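Local coordinates for protein spydx (Streptococcus pyogenes, PDB 2J43) that binds glycogen as the tandem family 41 carbohydrate-binding module region of a cell-wall pullulanase that probably hydrolyses alpha-1,6-glucosidic linkages in pullulan, amylopectin and glycogen, at residues R6-T11 / E94-E99; G19-W24 / Y69-K74; T141-G146 / L173-S178; I184-K189 / K205-K210. All blocks are in the same frame, centred on the assembly; numbering follows the deposited sequence.

Interaction 1 (R6-T11 / E94-E99)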
loop_
_atom_site.group_PDB
_atom_site.type_symbol
_atom_site.label_atom_id
_atom_site.label_comp_id
_atom_site.label_asym_id
_atom_site.label_seq_id
_atom_site.Cartn_x
_atom_site.Cartn_y
_atom_site.Cartn_z
ATOM N N ARG A 6 -11.978 -0.214 2.254
ATOM C CA ARG A 6 -11.895 1.253 2.132
ATOM C C ARG A 6 -11.193 1.618 0.860
ATOM O O ARG A 6 -10.003 1.338 0.711
ATOM C CB ARG A 6 -11.181 1.854 3.341
ATOM C CG ARG A 6 -10.889 3.331 3.235
ATOM C CD ARG A 6 -10.705 4.080 4.556
ATOM N NE ARG A 6 -11.921 4.000 5.356
ATOM C CZ ARG A 6 -11.997 4.444 6.595
ATOM N NH1 ARG A 6 -10.939 5.021 7.130
ATOM N NH2 ARG A 6 -13.140 4.372 7.268
HETATM N N MSE A 7 -11.967 2.179 -0.064
HETATM C CA MSE A 7 -11.494 2.536 -1.378
HETATM C C MSE A 7 -11.124 4.008 -1.429
HETATM O O MSE A 7 -11.948 4.857 -1.234
HETATM C CB MSE A 7 -12.539 2.201 -2.431
HETATM C CG MSE A 7 -12.899 0.749 -2.432
HETATM SE SE MSE A 7 -13.913 0.280 -4.052
HETATM C CE MSE A 7 -12.607 0.661 -5.369
ATOM N N HIS A 8 -9.852 4.255 -1.674
ATOM C CA HIS A 8 -9.314 5.586 -1.847
ATOM C C HIS A 8 -9.194 5.922 -3.324
ATOM O O HIS A 8 -8.515 5.215 -4.095
ATOM C CB HIS A 8 -7.926 5.669 -1.231
ATOM C CG HIS A 8 -7.908 5.600 0.250
ATOM N ND1 HIS A 8 -7.595 4.460 0.962
ATOM C CD2 HIS A 8 -8.078 6.587 1.173
ATOM C CE1 HIS A 8 -7.612 4.750 2.253
ATOM N NE2 HIS A 8 -7.919 6.023 2.399
ATOM N N PHE A 9 -9.844 7.002 -3.753
ATOM C CA PHE A 9 -9.732 7.443 -5.124
ATOM C C PHE A 9 -8.906 8.754 -5.155
ATOM O O PHE A 9 -9.218 9.707 -4.426
ATOM C CB PHE A 9 -11.118 7.689 -5.732
ATOM C CG PHE A 9 -11.953 6.461 -5.815
ATOM C CD1 PHE A 9 -11.821 5.635 -6.903
ATOM C CD2 PHE A 9 -12.825 6.135 -4.814
ATOM C CE1 PHE A 9 -12.574 4.464 -7.001
ATOM C CE2 PHE A 9 -13.589 4.947 -4.933
ATOM C CZ PHE A 9 -13.424 4.161 -6.011
ATOM N N LYS A 10 -7.911 8.802 -6.015
ATOM C CA LYS A 10 -7.085 10.007 -6.201
ATOM C C LYS A 10 -7.861 11.147 -6.866
ATOM O O LYS A 10 -7.857 12.322 -6.400
ATOM C CB LYS A 10 -5.906 9.702 -7.089
ATOM C CG LYS A 10 -4.877 10.880 -7.220
ATOM C CD LYS A 10 -3.876 10.823 -6.060
ATOM C CE LYS A 10 -3.608 12.190 -5.406
ATOM N NZ LYS A 10 -3.161 12.125 -3.986
ATOM N N THR A 11 -8.512 10.801 -7.964
ATOM C CA THR A 11 -9.235 11.780 -8.772
ATOM C C THR A 11 -10.521 11.208 -9.348
ATOM O O THR A 11 -10.461 10.255 -10.145
ATOM C CB THR A 11 -8.385 12.216 -9.975
ATOM O OG1 THR A 11 -7.059 12.612 -9.551
ATOM C CG2 THR A 11 -8.966 13.465 -10.614
ATOM N N GLU A 94 -8.338 -2.171 2.465
ATOM C CA GLU A 94 -7.942 -0.826 2.136
ATOM C C GLU A 94 -7.215 -0.915 0.792
ATOM O O GLU A 94 -6.409 -1.801 0.584
ATOM C CB GLU A 94 -7.191 -0.043 3.218
ATOM C CG GLU A 94 -7.241 1.450 3.065
ATOM C CD GLU A 94 -6.872 2.184 4.356
ATOM O OE1 GLU A 94 -6.326 1.552 5.276
ATOM O OE2 GLU A 94 -7.103 3.416 4.426
ATOM N N VAL A 95 -7.533 -0.016 -0.125
ATOM C CA VAL A 95 -6.859 0.028 -1.430
ATOM C C VAL A 95 -6.815 1.465 -1.883
ATOM O O VAL A 95 -7.721 2.263 -1.572
ATOM C CB VAL A 95 -7.637 -0.865 -2.414
ATOM C CG1 VAL A 95 -9.060 -0.292 -2.614
ATOM C CG2 VAL A 95 -6.953 -1.048 -3.674
ATOM N N TRP A 96 -5.829 1.771 -2.698
ATOM C CA TRP A 96 -5.624 3.086 -3.262
ATOM C C TRP A 96 -5.682 2.993 -4.763
ATOM O O TRP A 96 -4.923 2.236 -5.384
ATOM C CB TRP A 96 -4.285 3.680 -2.818
ATOM C CG TRP A 96 -4.299 4.094 -1.368
ATOM C CD1 TRP A 96 -4.404 5.376 -0.911
ATOM C CD2 TRP A 96 -4.173 3.266 -0.197
ATOM N NE1 TRP A 96 -4.362 5.404 0.450
ATOM C CE2 TRP A 96 -4.235 4.125 0.930
ATOM C CE3 TRP A 96 -4.021 1.879 0.030
ATOM C CZ2 TRP A 96 -4.171 3.656 2.237
ATOM C CZ3 TRP A 96 -3.932 1.421 1.340
ATOM C CH2 TRP A 96 -3.994 2.307 2.428
ATOM N N ILE A 97 -6.575 3.791 -5.334
ATOM C CA ILE A 97 -6.826 3.796 -6.768
ATOM C C ILE A 97 -6.347 5.108 -7.316
ATOM O O ILE A 97 -6.867 6.171 -6.979
ATOM C CB ILE A 97 -8.306 3.554 -7.081
ATOM C CG1 ILE A 97 -8.700 2.174 -6.550
ATOM C CG2 ILE A 97 -8.583 3.630 -8.576
ATOM C CD1 ILE A 97 -10.041 2.109 -6.009
ATOM N N ASP A 98 -5.335 5.022 -8.162
ATOM C CA ASP A 98 -4.759 6.255 -8.671
ATOM C C ASP A 98 -5.558 6.841 -9.835
ATOM O O ASP A 98 -6.607 6.342 -10.214
ATOM C CB ASP A 98 -3.251 6.078 -8.951
ATOM C CG ASP A 98 -2.945 5.127 -10.105
ATOM O OD1 ASP A 98 -3.762 4.976 -11.050
ATOM O OD2 ASP A 98 -1.855 4.522 -10.114
ATOM N N GLU A 99 -5.063 7.937 -10.394
ATOM C CA GLU A 99 -5.812 8.646 -11.426
ATOM C C GLU A 99 -5.979 7.878 -12.739
ATOM O O GLU A 99 -6.825 8.231 -13.549
ATOM C CB GLU A 99 -5.162 10.009 -11.704
ATOM C CG GLU A 99 -3.865 9.920 -12.476
ATOM C CD GLU A 99 -2.626 9.759 -11.622
ATOM O OE1 GLU A 99 -2.702 9.453 -10.402
ATOM O OE2 GLU A 99 -1.532 9.927 -12.208
HETATM O O HOH W 1 -7.909 5.106 6.424
HETATM O O HOH W 2 -8.896 7.890 -8.839
#
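His-8 and Trp-96 run alongside each other in the same direction, and their rings form an offset stack: the imidazole sits over the five-membered ring of the indole with centroids 4.0 Å apart and planes only 8° from parallel. Both CG atoms stand beside their own backbone N, anti to the carbonyl carbon (chi1 -70° and -72°), and leave their strands in the same sense. His-8 CB adds a CH-pi contact over the same indole face, and His-8 ND1 gives a weak hydrogen bond, 3.4 Å, to Val-95 O. Arg-6 and Glu-94 are also neighbours side by side, but water 1 joins them, accepting from Arg-6 NH1 and donating to Glu-94 OE2 at 2.7 Å; Arg-6 NE salt-bridges Asp-56. On the other face of the sheet, which Phe-9 and Ile-97 share, Met-7, a selenomethionine, sets its CG 4.0 Å from Val-95 CG1. Parallel pairing holds the backbones, with Ile-97 N to His-8 O at 2.7 Å. Strand 4-9 is flanked by 94-97 and, antiparallel, by 53-58, while Met-7, Phe-9 and Ile-97 pack onto strand 66-73 of the opposing sheet.

Interaction 2 (G19-W24 / Y69-K74)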
loop_
_atom_site.group_PDB
_atom_site.type_symbol
_atom_site.label_atom_id
_atom_site.label_comp_id
_atom_site.label_asym_id
_atom_site.label_seq_id
_atom_site.Cartn_x
_atom_site.Cartn_y
_atom_site.Cartn_z
ATOM N N GLY A 19 -23.093 14.337 -6.202
ATOM C CA GLY A 19 -24.499 14.058 -6.212
ATOM C C GLY A 19 -25.009 13.372 -7.433
ATOM O O GLY A 19 -26.151 12.952 -7.474
ATOM N N SER A 20 -24.160 13.339 -8.465
ATOM C CA SER A 20 -24.438 12.641 -9.719
ATOM C C SER A 20 -23.554 11.454 -9.969
ATOM O O SER A 20 -23.781 10.772 -10.970
ATOM C CB SER A 20 -24.249 13.623 -10.874
ATOM O OG SER A 20 -25.014 14.848 -10.619
ATOM N N LEU A 21 -22.583 11.214 -9.112
ATOM C CA LEU A 21 -21.635 10.093 -9.268
ATOM C C LEU A 21 -22.022 8.871 -8.426
ATOM O O LEU A 21 -22.412 8.974 -7.273
ATOM C CB LEU A 21 -20.228 10.505 -8.869
ATOM C CG LEU A 21 -19.539 11.452 -9.834
ATOM C CD1 LEU A 21 -18.260 11.978 -9.176
ATOM C CD2 LEU A 21 -19.309 10.703 -11.153
ATOM N N GLY A 22 -21.880 7.679 -9.027
ATOM C CA GLY A 22 -22.083 6.436 -8.303
ATOM C C GLY A 22 -20.906 5.485 -8.373
ATOM O O GLY A 22 -20.182 5.440 -9.397
ATOM N N LEU A 23 -20.747 4.705 -7.320
ATOM C CA LEU A 23 -19.786 3.585 -7.274
ATOM C C LEU A 23 -20.602 2.307 -7.386
ATOM O O LEU A 23 -21.316 1.906 -6.481
ATOM C CB LEU A 23 -19.004 3.573 -5.970
ATOM C CG LEU A 23 -17.920 2.512 -5.822
ATOM C CD1 LEU A 23 -16.906 2.662 -6.952
ATOM C CD2 LEU A 23 -17.191 2.573 -4.458
ATOM N N TRP A 24 -20.423 1.622 -8.504
ATOM C CA TRP A 24 -21.193 0.455 -8.912
ATOM C C TRP A 24 -20.269 -0.769 -8.719
ATOM O O TRP A 24 -19.159 -0.771 -9.221
ATOM C CB TRP A 24 -21.603 0.592 -10.383
ATOM C CG TRP A 24 -22.427 -0.567 -10.869
ATOM C CD1 TRP A 24 -21.975 -1.767 -11.366
ATOM C CD2 TRP A 24 -23.848 -0.608 -10.928
ATOM N NE1 TRP A 24 -23.060 -2.557 -11.687
ATOM C CE2 TRP A 24 -24.222 -1.878 -11.411
ATOM C CE3 TRP A 24 -24.866 0.312 -10.580
ATOM C CZ2 TRP A 24 -25.564 -2.254 -11.573
ATOM C CZ3 TRP A 24 -26.195 -0.053 -10.740
ATOM C CH2 TRP A 24 -26.546 -1.330 -11.231
ATOM N N TYR A 69 -15.560 -3.007 -9.828
ATOM C CA TYR A 69 -16.230 -1.738 -9.649
ATOM C C TYR A 69 -16.112 -0.871 -10.897
ATOM O O TYR A 69 -15.254 -1.058 -11.801
ATOM C CB TYR A 69 -15.681 -0.941 -8.429
ATOM C CG TYR A 69 -14.357 -0.315 -8.735
ATOM C CD1 TYR A 69 -14.262 1.008 -9.195
ATOM C CD2 TYR A 69 -13.189 -1.065 -8.617
ATOM C CE1 TYR A 69 -13.004 1.515 -9.536
ATOM C CE2 TYR A 69 -11.923 -0.504 -8.925
ATOM C CZ TYR A 69 -11.871 0.759 -9.382
ATOM O OH TYR A 69 -10.634 1.280 -9.738
ATOM N N LEU A 70 -16.974 0.129 -10.926
ATOM C CA LEU A 70 -16.862 1.219 -11.875
ATOM C C LEU A 70 -17.477 2.449 -11.240
ATOM O O LEU A 70 -18.215 2.330 -10.276
ATOM C CB LEU A 70 -17.524 0.888 -13.212
ATOM C CG LEU A 70 -19.024 0.640 -13.167
ATOM C CD1 LEU A 70 -19.748 1.982 -13.284
ATOM C CD2 LEU A 70 -19.521 -0.305 -14.260
ATOM N N ILE A 71 -17.183 3.604 -11.824
ATOM C CA ILE A 71 -17.799 4.879 -11.421
ATOM C C ILE A 71 -18.725 5.255 -12.546
ATOM O O ILE A 71 -18.299 5.347 -13.722
ATOM C CB ILE A 71 -16.741 6.012 -11.148
ATOM C CG1 ILE A 71 -15.866 5.624 -9.962
ATOM C CG2 ILE A 71 -17.435 7.370 -10.866
ATOM C CD1 ILE A 71 -14.778 6.583 -9.654
ATOM N N ASN A 72 -19.982 5.499 -12.223
ATOM C CA ASN A 72 -20.985 5.897 -13.201
ATOM C C ASN A 72 -21.546 7.250 -12.843
ATOM O O ASN A 72 -21.118 7.853 -11.867
ATOM C CB ASN A 72 -22.106 4.845 -13.375
ATOM C CG ASN A 72 -23.048 4.673 -12.148
ATOM O OD1 ASN A 72 -23.087 5.522 -11.285
ATOM N ND2 ASN A 72 -23.922 3.637 -12.168
ATOM N N ASN A 73 -22.438 7.726 -13.693
ATOM C CA ASN A 73 -23.237 8.895 -13.360
ATOM C C ASN A 73 -24.697 8.622 -13.587
ATOM O O ASN A 73 -25.107 7.550 -14.023
ATOM C CB ASN A 73 -22.733 10.125 -14.096
ATOM C CG ASN A 73 -22.915 10.020 -15.608
ATOM O OD1 ASN A 73 -23.695 9.193 -16.096
ATOM N ND2 ASN A 73 -22.202 10.883 -16.334
ATOM N N LYS A 74 -25.537 9.574 -13.207
ATOM C CA LYS A 74 -26.965 9.315 -13.204
ATOM C C LYS A 74 -27.543 9.253 -14.635
ATOM O O LYS A 74 -28.591 8.653 -14.832
ATOM C CB LYS A 74 -27.691 10.291 -12.269
ATOM C CG LYS A 74 -27.589 11.707 -12.678
ATOM C CD LYS A 74 -28.379 12.657 -11.719
ATOM C CE LYS A 74 -27.898 14.085 -11.945
ATOM N NZ LYS A 74 -28.416 14.705 -13.196
HETATM O O HOH W 3 -25.149 7.722 -10.114
#
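Antiparallel pairing of strands 21-27 and 66-73 forms the centre of the four-stranded sheet in the first of the two pullulanase-associated modules. Gly-22 with Asn-72 and Trp-24 with Leu-70 are the hydrogen-bonded pairs. Gly-22 N reaches Asn-72 O at 2.9 Å, and Trp-24 N meets Leu-70 O at 2.9 Å. On one face Leu-21, Leu-23, Ile-71 and Tyr-69 make apolar contact: Leu-21 CD2 crosses to Ile-71 CG2 at 3.8 Å, and Leu-23 CD1 touches Tyr-69 CD1, also at 3.8 Å. Asn-73, paired with Leu-21, ends this face with a polar group, its ND2 bonded to Glu-77 and Glu-16. The other face carries Trp-24 and Leu-70, which lie alongside each other with Trp-24 CB 3.7 Å from Leu-70 CD1. Asn-72 has CG between its backbone N and carbonyl carbon (chi1 68°); its OD1 lies 3.3 Å from Gly-22 CA, and its ND2 lies 3.8 Å from Trp-24 CE3. Water 3 donates to OD1, and ND2 is hydrogen-bonded to Pro-37 O. Trp-24 itself meets Trp-36 edge-to-face. The chemistry is therefore two-sided: Leu-23, Ile-71 and Tyr-69 turned to Met-7 and Phe-9 of the opposing sheet, and on the reverse a tryptophan beside an amide whose orientation is consistent with its bonds to Pro-37 O and water 3.

Interaction 3 (T141-G146 / L173-S178)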
loop_
_atom_site.group_PDB
_atom_site.type_symbol
_atom_site.label_atom_id
_atom_site.label_comp_id
_atom_site.label_asym_id
_atom_site.label_seq_id
_atom_site.Cartn_x
_atom_site.Cartn_y
_atom_site.Cartn_z
ATOM N N THR A 141 27.080 4.511 5.671
ATOM C CA THR A 141 28.500 4.437 6.059
ATOM C C THR A 141 28.662 4.211 7.545
ATOM O O THR A 141 27.681 4.265 8.342
ATOM C CB THR A 141 29.220 5.759 5.677
ATOM O OG1 THR A 141 28.574 6.856 6.347
ATOM C CG2 THR A 141 29.070 6.050 4.201
ATOM N N ASP A 142 29.884 3.846 7.925
ATOM C CA ASP A 142 30.267 3.663 9.334
ATOM C C ASP A 142 29.428 2.621 10.049
ATOM O O ASP A 142 28.754 2.872 11.047
ATOM C CB ASP A 142 30.286 5.013 10.096
ATOM C CG ASP A 142 31.196 6.032 9.428
ATOM O OD1 ASP A 142 32.417 5.769 9.312
ATOM O OD2 ASP A 142 30.778 7.085 8.907
ATOM N N TRP A 143 29.522 1.395 9.555
ATOM C CA TRP A 143 28.894 0.263 10.200
ATOM C C TRP A 143 28.995 0.244 11.724
ATOM O O TRP A 143 30.098 0.406 12.229
ATOM C CB TRP A 143 29.541 -0.998 9.625
ATOM C CG TRP A 143 28.975 -2.211 10.176
ATOM C CD1 TRP A 143 29.378 -2.872 11.281
ATOM C CD2 TRP A 143 27.862 -2.925 9.659
ATOM N NE1 TRP A 143 28.594 -3.983 11.489
ATOM C CE2 TRP A 143 27.648 -4.033 10.497
ATOM C CE3 TRP A 143 27.016 -2.746 8.562
ATOM C CZ2 TRP A 143 26.624 -4.951 10.277
ATOM C CZ3 TRP A 143 26.014 -3.680 8.344
ATOM C CH2 TRP A 143 25.828 -4.747 9.177
ATOM N N PRO A 144 27.915 0.013 12.484
ATOM C CA PRO A 144 26.550 -0.217 12.018
ATOM C C PRO A 144 25.629 1.025 12.022
ATOM O O PRO A 144 24.404 0.844 12.188
ATOM C CB PRO A 144 26.051 -1.200 13.074
ATOM C CG PRO A 144 26.609 -0.584 14.370
ATOM C CD PRO A 144 27.981 -0.110 13.964
ATOM N N ASN A 145 26.166 2.223 11.779
ATOM C CA ASN A 145 25.292 3.422 11.854
ATOM C C ASN A 145 24.439 3.703 10.585
ATOM O O ASN A 145 24.647 4.631 9.802
ATOM C CB ASN A 145 26.074 4.649 12.296
ATOM C CG ASN A 145 25.189 5.745 12.901
ATOM O OD1 ASN A 145 23.952 5.644 13.013
ATOM N ND2 ASN A 145 25.836 6.817 13.261
ATOM N N GLY A 146 23.398 2.938 10.442
ATOM C CA GLY A 146 22.537 3.137 9.294
ATOM C C GLY A 146 21.437 4.148 9.561
ATOM O O GLY A 146 21.499 4.933 10.483
ATOM N N LEU A 173 19.600 -4.055 5.019
ATOM C CA LEU A 173 19.582 -4.956 6.140
ATOM C C LEU A 173 19.083 -4.222 7.344
ATOM O O LEU A 173 19.355 -3.053 7.491
ATOM C CB LEU A 173 20.979 -5.526 6.409
ATOM C CG LEU A 173 21.021 -6.792 7.247
ATOM C CD1 LEU A 173 20.235 -7.993 6.724
ATOM C CD2 LEU A 173 22.490 -7.245 7.528
ATOM N N ILE A 174 18.328 -4.886 8.189
ATOM C CA ILE A 174 17.897 -4.237 9.443
ATOM C C ILE A 174 18.913 -4.575 10.531
ATOM O O ILE A 174 19.205 -5.772 10.779
ATOM C CB ILE A 174 16.513 -4.694 9.894
ATOM C CG1 ILE A 174 15.479 -4.596 8.776
ATOM C CG2 ILE A 174 16.039 -3.884 11.122
ATOM C CD1 ILE A 174 15.308 -3.190 8.195
ATOM N N LEU A 175 19.411 -3.545 11.204
ATOM C CA LEU A 175 20.431 -3.677 12.250
ATOM C C LEU A 175 19.912 -3.331 13.618
ATOM O O LEU A 175 19.003 -2.498 13.766
ATOM C CB LEU A 175 21.597 -2.736 11.952
ATOM C CG LEU A 175 22.200 -2.782 10.550
ATOM C CD1 LEU A 175 23.442 -1.861 10.475
ATOM C CD2 LEU A 175 22.511 -4.222 10.179
ATOM N N ASP A 176 20.477 -3.986 14.626
ATOM C CA ASP A 176 20.243 -3.607 15.995
ATOM C C ASP A 176 21.540 -3.085 16.595
ATOM O O ASP A 176 22.426 -3.841 16.930
ATOM C CB ASP A 176 19.687 -4.810 16.757
ATOM C CG ASP A 176 19.352 -4.486 18.187
ATOM O OD1 ASP A 176 19.737 -3.389 18.661
ATOM O OD2 ASP A 176 18.722 -5.317 18.905
ATOM N N LYS A 177 21.646 -1.772 16.695
ATOM C CA LYS A 177 22.891 -1.120 17.151
ATOM C C LYS A 177 23.174 -1.305 18.649
ATOM O O LYS A 177 24.258 -0.930 19.090
ATOM C CB LYS A 177 22.841 0.345 16.853
ATOM C CG LYS A 177 22.646 0.677 15.370
ATOM C CD LYS A 177 22.832 2.139 15.040
ATOM C CE LYS A 177 21.922 3.052 15.855
ATOM N NZ LYS A 177 22.098 4.507 15.551
ATOM N N SER A 178 22.229 -1.857 19.401
ATOM C CA SER A 178 22.442 -2.148 20.809
ATOM C C SER A 178 23.332 -3.381 20.977
ATOM O O SER A 178 23.927 -3.620 22.050
ATOM C CB SER A 178 21.107 -2.335 21.510
ATOM O OG SER A 178 20.552 -3.599 21.245
#
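Apolar contact carries most of this meeting, with Leu-175 crossing Trp-143. CD1 of the leucine stands over one face of the indole, 4.1 Å from the centroid of the six-membered ring and 21° off its normal, a CH-pi contact; CD2 reaches the far corner of the same ring, 3.5 Å from Trp-143 CH2. Trp-143 CG is anti to the backbone N (chi1 -179°), and the six-membered ring beyond it meets the strand. Pro-144, entered through a cis peptide bond, puts its CB over that same indole face and 3.7 Å from Leu-175 CD1, so the methyl and the proline share that face side by side. Trp-143 also meets Trp-131 of strand 128-134 edge-to-face. Here the loop joining strands 128-134 and 147-153 of the second pullulanase-associated module folds over the end of strand 170-176. Polar contact across the interface is slight: the hydrogen bond from Lys-177 NZ to Asn-145 OD1 is weak and doubtful, since the asparagine has a second conformer, and the lysine forms a long, weak ion pair with Asp-148. Lys-177 CD also comes 3.5 Å from Pro-144 O. Within the segments the bonds are firmer. Pro-144 O accepts from Gly-146 N, closing an inverse gamma turn centred on Asn-145. Past the strand end, Asp-176 OD1 takes Ser-178 N in an Asx turn and Ser-178 OG at 2.7 Å, both from the same face of the carboxylate.

Interaction 4 (I184-K189 / K205-K210)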
loop_
_atom_site.group_PDB
_atom_site.type_symbol
_atom_site.label_atom_id
_atom_site.label_comp_id
_atom_site.label_asym_id
_atom_site.label_seq_id
_atom_site.Cartn_x
_atom_site.Cartn_y
_atom_site.Cartn_z
ATOM N N ILE A 184 24.485 -7.777 15.586
ATOM C CA ILE A 184 24.012 -6.481 15.076
ATOM C C ILE A 184 23.052 -6.741 13.907
ATOM O O ILE A 184 22.103 -5.991 13.691
ATOM C CB ILE A 184 25.194 -5.605 14.662
ATOM C CG1 ILE A 184 25.981 -5.126 15.895
ATOM C CG2 ILE A 184 24.749 -4.406 13.861
ATOM C CD1 ILE A 184 27.316 -4.396 15.516
ATOM N N LYS A 185 23.310 -7.783 13.122
ATOM C CA LYS A 185 22.352 -8.125 12.040
ATOM C C LYS A 185 21.111 -8.800 12.634
ATOM O O LYS A 185 21.200 -9.851 13.276
ATOM C CB LYS A 185 23.005 -9.055 11.039
ATOM C CG LYS A 185 24.217 -8.456 10.409
ATOM C CD LYS A 185 24.813 -9.451 9.385
ATOM C CE LYS A 185 25.824 -8.828 8.549
ATOM N NZ LYS A 185 26.297 -9.773 7.448
ATOM N N VAL A 186 19.934 -8.210 12.453
ATOM C CA VAL A 186 18.732 -8.747 13.091
ATOM C C VAL A 186 18.477 -10.159 12.563
ATOM O O VAL A 186 18.097 -11.060 13.333
ATOM C CB VAL A 186 17.527 -7.814 12.900
ATOM C CG1 VAL A 186 16.229 -8.490 13.361
ATOM C CG2 VAL A 186 17.755 -6.586 13.712
ATOM N N GLN A 187 18.685 -10.324 11.292
ATOM C CA GLN A 187 18.928 -11.642 10.697
ATOM C C GLN A 187 20.019 -11.525 9.629
ATOM O O GLN A 187 20.335 -10.442 9.155
ATOM C CB GLN A 187 17.594 -12.227 10.182
ATOM C CG GLN A 187 16.872 -11.395 9.124
ATOM C CD GLN A 187 17.541 -11.442 7.785
ATOM O OE1 GLN A 187 17.739 -10.408 7.112
ATOM N NE2 GLN A 187 17.897 -12.656 7.362
ATOM N N PRO A 188 20.657 -12.640 9.263
ATOM C CA PRO A 188 21.891 -12.559 8.481
ATOM C C PRO A 188 21.814 -12.391 6.980
ATOM O O PRO A 188 22.838 -12.159 6.356
ATOM C CB PRO A 188 22.621 -13.890 8.833
ATOM C CG PRO A 188 21.614 -14.795 9.295
ATOM C CD PRO A 188 20.346 -14.013 9.666
ATOM N N LYS A 189 20.652 -12.531 6.376
ATOM C CA LYS A 189 20.629 -12.512 4.935
ATOM C C LYS A 189 20.214 -11.142 4.467
ATOM O O LYS A 189 19.203 -10.598 4.893
ATOM C CB LYS A 189 19.687 -13.592 4.399
ATOM C CG LYS A 189 20.362 -14.976 4.207
ATOM C CD LYS A 189 19.331 -16.117 4.301
ATOM C CE LYS A 189 19.670 -17.184 5.378
ATOM N NZ LYS A 189 18.506 -17.293 6.334
ATOM N N LYS A 205 9.705 -7.810 8.269
ATOM C CA LYS A 205 9.306 -8.008 9.636
ATOM C C LYS A 205 10.208 -8.972 10.422
ATOM O O LYS A 205 10.801 -9.863 9.816
ATOM C CB LYS A 205 7.876 -8.588 9.690
ATOM C CG LYS A 205 7.655 -9.868 8.899
ATOM C CD LYS A 205 6.194 -10.376 9.126
ATOM C CE LYS A 205 5.876 -11.611 8.341
ATOM N NZ LYS A 205 6.612 -12.852 8.799
ATOM N N ASP A 206 10.300 -8.742 11.730
ATOM C CA ASP A 206 10.906 -9.673 12.671
ATOM C C ASP A 206 12.289 -10.146 12.177
ATOM O O ASP A 206 13.161 -9.298 11.882
ATOM C CB ASP A 206 9.888 -10.822 12.924
ATOM C CG ASP A 206 8.553 -10.302 13.420
ATOM O OD1 ASP A 206 8.537 -9.593 14.435
ATOM O OD2 ASP A 206 7.500 -10.544 12.853
ATOM N N THR A 207 12.492 -11.472 12.060
ATOM C CA THR A 207 13.704 -12.048 11.522
ATOM C C THR A 207 13.473 -12.783 10.220
ATOM O O THR A 207 14.267 -13.627 9.784
ATOM C CB THR A 207 14.367 -12.996 12.516
ATOM O OG1 THR A 207 13.423 -13.984 12.960
ATOM C CG2 THR A 207 14.771 -12.239 13.775
ATOM N N ASP A 208 12.392 -12.410 9.556
ATOM C CA ASP A 208 12.029 -12.985 8.286
ATOM C C ASP A 208 12.894 -12.407 7.177
ATOM O O ASP A 208 12.924 -11.196 6.974
ATOM C CB ASP A 208 10.551 -12.639 8.082
ATOM C CG ASP A 208 9.917 -13.282 6.868
ATOM O OD1 ASP A 208 10.599 -13.704 5.915
ATOM O OD2 ASP A 208 8.647 -13.355 6.813
ATOM N N PRO A 209 13.600 -13.253 6.433
ATOM C CA PRO A 209 14.480 -12.796 5.368
ATOM C C PRO A 209 13.792 -12.332 4.066
ATOM O O PRO A 209 14.490 -11.871 3.188
ATOM C CB PRO A 209 15.318 -14.054 5.068
ATOM C CG PRO A 209 14.381 -15.109 5.246
ATOM C CD PRO A 209 13.625 -14.729 6.541
ATOM N N LYS A 210 12.465 -12.450 3.935
ATOM C CA LYS A 210 11.810 -12.024 2.709
ATOM C C LYS A 210 11.430 -10.560 2.699
ATOM O O LYS A 210 10.955 -10.084 3.710
ATOM C CB LYS A 210 10.514 -12.816 2.523
ATOM C CG LYS A 210 10.748 -14.260 2.167
ATOM C CD LYS A 210 9.395 -14.981 2.021
ATOM C CE LYS A 210 9.497 -16.198 1.100
ATOM N NZ LYS A 210 8.156 -16.856 0.884
#
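Val-186 and Gln-187 lean against Thr-207 and Pro-209 where residues 186-189 and 206-209 of two loops in the second module run 12° apart: the loop after strand 170-176 and the type II' turn from Lys-205 to Asp-208 that follows strand 201-205. The closer packing is around Thr-207. Val-186 CG1 lies 3.5 Å from Asp-206 O, and the Val-186 and Thr-207 side chains cross at about a right angle, with Thr-207 CG2 3.6 Å from Val-186 O. Gln-187 is the buried member. Its CG stands between the backbone N and the carbonyl carbon (chi1 60°), 3.5 Å from Thr-207 O, and the bent chain then carries the amide across Pro-209. The loose side is at the exposed Lys-189 and Pro-209, whose CB atoms come only to 4.4 Å. Contact across the loops is mainly van der Waals; the strong polar bonds lie inside 205-210 or lead elsewhere, as where Asp-206 O accepts from Tyr-118 OH and Asp-208 O from Tyr-191 OH. Asp-208 ties the turn together: OD1 accepts from Lys-210 N at 3.0 Å in an Asx turn, and OD2, also bonded to Tyr-212 OH, receives Lys-205 NZ at 2.9 Å on its anti lone pair.

Interactions 1 and 2 belong to the first module and interactions 3 and 4 to the second, with the centres of 1 and 3 about 36 Å apart. Interaction 2 is nested in the chain loop closed by interaction 1, and the two touch across the opposed sheets, where Phe-9 CZ packs 3.9 Å from Leu-23 CD1. Both are strand pairs, parallel in 1 and antiparallel in 2, rich in backbone hydrogen bonds; 2 is buried, 1 partly so. Interaction 3, partly buried, joins loop to strand end through an aromatic contact, whereas interaction 4 is a surface meeting of loops. Segments 173-178 and 184-189 connect these last two through probable backbone hydrogen bonds.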